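Local structure of taurocyamine kinase (Schistosoma mansoni, 4WOD) at residues G477-R489 / N634-K646. The protein reversibly transfers a phosphate group between ATP and guanidino compounds, making N-phosphotaurocyamine from taurocyamine in a magnesium-dependent reaction. The protein carries 4 engineered substitutions. Residues are numbered along the deposited sequence; the frame is centred on the assembly and turned at random.
Sequences GKFIVSTRVRVGR and NLGTSMRASVLLK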
# COMPACT_ATOMS: atom_id res chain seq x y z
N GLY A 477 -35.49 2.02 -29.16
CA GLY A 477 -34.13 1.55 -29.33
C GLY A 477 -33.28 1.95 -28.15
O GLY A 477 -33.36 1.37 -27.07
N LYS A 478 -32.47 2.98 -28.34
CA LYS A 478 -31.52 3.31 -27.31
C LYS A 478 -31.29 4.81 -27.11
O LYS A 478 -30.81 5.53 -27.99
CB LYS A 478 -30.18 2.61 -27.60
CG LYS A 478 -29.90 1.33 -26.79
CD LYS A 478 -29.64 0.12 -27.68
CE LYS A 478 -28.92 -1.00 -26.94
NZ LYS A 478 -29.08 -2.34 -27.61
N PHE A 479 -31.68 5.25 -25.93
CA PHE A 479 -31.04 6.36 -25.27
C PHE A 479 -30.40 5.74 -24.03
O PHE A 479 -29.33 6.15 -23.58
CB PHE A 479 -32.03 7.47 -24.91
CG PHE A 479 -32.50 8.26 -26.10
CD1 PHE A 479 -33.64 7.88 -26.79
CD2 PHE A 479 -31.78 9.36 -26.53
CE1 PHE A 479 -34.07 8.61 -27.88
CE2 PHE A 479 -32.21 10.09 -27.62
CZ PHE A 479 -33.35 9.72 -28.30
N ILE A 480 -31.06 4.70 -23.52
CA ILE A 480 -30.65 4.07 -22.26
C ILE A 480 -30.10 2.66 -22.44
O ILE A 480 -30.82 1.73 -22.80
CB ILE A 480 -31.82 4.03 -21.28
CG1 ILE A 480 -32.26 5.46 -20.93
CG2 ILE A 480 -31.43 3.23 -20.03
CD1 ILE A 480 -33.55 5.54 -20.13
N VAL A 481 -28.80 2.51 -22.18
CA VAL A 481 -28.15 1.21 -22.23
C VAL A 481 -28.59 0.31 -21.08
O VAL A 481 -28.85 -0.89 -21.27
CB VAL A 481 -26.62 1.36 -22.20
CG1 VAL A 481 -25.96 -0.01 -22.18
CG2 VAL A 481 -26.15 2.19 -23.39
N SER A 482 -28.70 0.87 -19.88
CA SER A 482 -29.09 0.07 -18.72
C SER A 482 -29.54 0.94 -17.55
O SER A 482 -29.19 2.12 -17.46
CB SER A 482 -27.95 -0.84 -18.27
OG SER A 482 -26.82 -0.07 -17.87
N THR A 483 -30.29 0.33 -16.64
CA THR A 483 -30.85 1.02 -15.49
C THR A 483 -30.46 0.27 -14.21
O THR A 483 -30.29 -0.94 -14.22
CB THR A 483 -32.39 1.13 -15.61
OG1 THR A 483 -32.71 1.73 -16.87
CG2 THR A 483 -33.00 1.97 -14.48
N ARG A 484 -30.32 1.02 -13.12
CA ARG A 484 -29.80 0.51 -11.87
C ARG A 484 -30.38 1.36 -10.74
O ARG A 484 -30.48 2.59 -10.88
CB ARG A 484 -28.26 0.55 -11.90
CG ARG A 484 -27.49 -0.05 -10.69
CD ARG A 484 -25.99 0.33 -10.83
NE ARG A 484 -25.07 -0.25 -9.84
CZ ARG A 484 -24.66 0.38 -8.74
NH1 ARG A 484 -25.11 1.59 -8.45
NH2 ARG A 484 -23.80 -0.21 -7.90
N VAL A 485 -30.81 0.73 -9.66
CA VAL A 485 -31.07 1.46 -8.42
C VAL A 485 -30.41 0.69 -7.29
O VAL A 485 -30.52 -0.52 -7.22
CB VAL A 485 -32.58 1.65 -8.10
CG1 VAL A 485 -32.75 2.60 -6.89
CG2 VAL A 485 -33.32 2.19 -9.29
N ARG A 486 -29.72 1.39 -6.40
CA ARG A 486 -29.16 0.72 -5.25
C ARG A 486 -29.45 1.49 -3.96
O ARG A 486 -29.79 2.69 -4.00
CB ARG A 486 -27.65 0.53 -5.40
CG ARG A 486 -26.81 1.78 -5.43
CD ARG A 486 -26.41 2.29 -4.03
NE ARG A 486 -25.46 3.41 -4.11
CZ ARG A 486 -25.41 4.44 -3.27
NH1 ARG A 486 -26.27 4.54 -2.26
NH2 ARG A 486 -24.49 5.38 -3.44
N VAL A 487 -29.30 0.80 -2.83
CA VAL A 487 -29.30 1.47 -1.53
C VAL A 487 -28.18 0.94 -0.65
O VAL A 487 -27.72 -0.19 -0.82
CB VAL A 487 -30.64 1.29 -0.76
CG1 VAL A 487 -31.79 2.02 -1.47
CG2 VAL A 487 -30.94 -0.19 -0.55
N GLY A 488 -27.73 1.77 0.30
CA GLY A 488 -26.89 1.29 1.38
C GLY A 488 -27.73 0.90 2.59
O GLY A 488 -28.79 1.48 2.80
N ARG A 489 -27.27 -0.09 3.37
CA ARG A 489 -27.90 -0.42 4.66
C ARG A 489 -26.85 -0.83 5.69
O ARG A 489 -25.83 -1.43 5.36
CB ARG A 489 -28.94 -1.55 4.53
CG ARG A 489 -30.23 -1.20 3.76
CD ARG A 489 -31.16 -0.24 4.56
NE ARG A 489 -32.43 0.07 3.88
CZ ARG A 489 -32.62 1.05 3.00
NH1 ARG A 489 -31.62 1.85 2.65
NH2 ARG A 489 -33.82 1.22 2.44
N ASN A 634 -24.34 9.43 2.34
CA ASN A 634 -25.32 8.46 1.89
C ASN A 634 -26.46 8.10 2.85
O ASN A 634 -27.02 7.01 2.78
CB ASN A 634 -24.62 7.18 1.46
CG ASN A 634 -24.74 6.95 -0.02
OD1 ASN A 634 -25.79 6.55 -0.51
ND2 ASN A 634 -23.67 7.25 -0.76
N LEU A 635 -26.80 9.05 3.72
CA LEU A 635 -27.96 8.97 4.60
C LEU A 635 -29.34 9.21 3.96
O LEU A 635 -29.45 9.47 2.76
CB LEU A 635 -27.80 9.99 5.73
CG LEU A 635 -26.51 9.94 6.53
CD1 LEU A 635 -26.39 11.25 7.35
CD2 LEU A 635 -26.49 8.72 7.43
N GLY A 636 -30.38 9.15 4.79
CA GLY A 636 -31.74 9.39 4.34
C GLY A 636 -32.31 8.16 3.65
O GLY A 636 -32.62 7.17 4.31
N THR A 637 -32.42 8.24 2.33
CA THR A 637 -32.84 7.10 1.53
C THR A 637 -31.68 6.15 1.26
O THR A 637 -31.89 4.96 1.02
CB THR A 637 -33.38 7.54 0.17
OG1 THR A 637 -32.32 8.19 -0.56
CG2 THR A 637 -34.55 8.49 0.33
N SER A 638 -30.48 6.72 1.25
CA SER A 638 -29.27 6.02 0.83
C SER A 638 -29.43 5.46 -0.57
O SER A 638 -28.86 4.42 -0.87
CB SER A 638 -28.93 4.89 1.80
OG SER A 638 -27.61 4.44 1.55
N MET A 639 -30.22 6.13 -1.39
CA MET A 639 -30.67 5.58 -2.67
C MET A 639 -30.07 6.31 -3.83
O MET A 639 -30.13 7.54 -3.92
CB MET A 639 -32.19 5.65 -2.79
CG MET A 639 -32.72 5.09 -4.11
SD MET A 639 -34.51 4.90 -4.15
CE MET A 639 -34.68 3.34 -3.25
N ARG A 640 -29.50 5.54 -4.74
CA ARG A 640 -28.98 6.06 -5.98
C ARG A 640 -29.58 5.29 -7.14
O ARG A 640 -29.30 4.10 -7.31
CB ARG A 640 -27.45 6.00 -5.99
CG ARG A 640 -26.79 6.58 -7.24
CD ARG A 640 -25.27 6.36 -7.17
NE ARG A 640 -24.53 6.91 -8.30
CZ ARG A 640 -24.42 6.32 -9.49
NH1 ARG A 640 -25.02 5.16 -9.73
NH2 ARG A 640 -23.70 6.89 -10.45
N ALA A 641 -30.44 5.96 -7.90
CA ALA A 641 -30.97 5.42 -9.15
C ALA A 641 -30.22 6.03 -10.32
O ALA A 641 -29.95 7.23 -10.34
CB ALA A 641 -32.44 5.70 -9.28
N SER A 642 -29.91 5.21 -11.31
CA SER A 642 -29.06 5.69 -12.37
C SER A 642 -29.36 5.02 -13.69
O SER A 642 -30.00 3.96 -13.73
CB SER A 642 -27.59 5.48 -12.00
OG SER A 642 -27.27 4.11 -11.95
N VAL A 643 -28.93 5.66 -14.77
CA VAL A 643 -29.00 5.07 -16.10
C VAL A 643 -27.69 5.26 -16.83
O VAL A 643 -26.97 6.24 -16.60
CB VAL A 643 -30.13 5.69 -16.97
CG1 VAL A 643 -31.50 5.31 -16.43
CG2 VAL A 643 -29.97 7.21 -17.09
N LEU A 644 -27.38 4.33 -17.72
CA LEU A 644 -26.32 4.54 -18.68
C LEU A 644 -26.96 5.16 -19.93
O LEU A 644 -27.68 4.48 -20.67
CB LEU A 644 -25.61 3.23 -19.00
CG LEU A 644 -24.23 3.36 -19.62
CD1 LEU A 644 -23.45 4.48 -18.93
CD2 LEU A 644 -23.50 2.05 -19.50
N LEU A 645 -26.73 6.46 -20.12
CA LEU A 645 -27.46 7.23 -21.13
C LEU A 645 -26.60 7.66 -22.33
O LEU A 645 -25.52 8.23 -22.17
CB LEU A 645 -28.07 8.47 -20.47
CG LEU A 645 -29.03 9.34 -21.30
CD1 LEU A 645 -30.28 8.56 -21.66
CD2 LEU A 645 -29.38 10.61 -20.55
N LYS A 646 -27.10 7.38 -23.53
CA LYS A 646 -26.44 7.83 -24.76
C LYS A 646 -27.03 9.15 -25.25
O LYS A 646 -28.14 9.19 -25.79
CB LYS A 646 -26.55 6.78 -25.86
CG LYS A 646 -26.00 5.42 -25.47
CD LYS A 646 -25.89 4.51 -26.67
CE LYS A 646 -27.22 4.35 -27.36
NZ LYS A 646 -27.15 3.35 -28.46
O HOH W 1 -27.53 3.44 -9.22
O HOH W 2 -34.01 3.52 0.99
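R640 CB sits over the centre of one face of the R486 guanidinium, 3.7 Å above its plane, and N634 OD1 meets the same group at its edge. R486 NH1 donates to N634 OD1 at 2.7 Å, nearly straight (168°); OD1 lies in the guanidinium plane, although the donor is tilted from the amide plane of N634. Two bends of R486 put the group there: CG is wedged between the backbone N and carbonyl carbon (chi1 66°), and chi2 folds the chain back over the neighbouring strand. The R489 guanidinium carries V487 CG2 on one face and, at its edge, a water that joins NH2 to T637 O.

R484 and R640 instead run extended, their guanidinium planes 75° apart and their NH1 atoms 3.8 Å from each other. A water bridges the pair, accepting from R484 NH1 at 3.1 Å and donating to R640 O; R640 also has a salt bridge to D684. Behind these arginines the strands 482-489 and 639-646 run antiparallel, with two-way backbone bonding at R484/S642 and R486/R640. On the reverse face V485 CG2 packs on A641 CB at 3.6 Å and V487 CG1 on the methionine methyl of M639, beneath helices 599-614 and 695-715.

These are adjacent interior strands of the eight-stranded antiparallel sheet of a phosphagen kinase catalytic domain. R484, R486 and R640 belong to the predicted ATP site, as do R589 and R669 close by; so many cationic groups on one face are consistent with a pocket made for the nucleotide's phosphates.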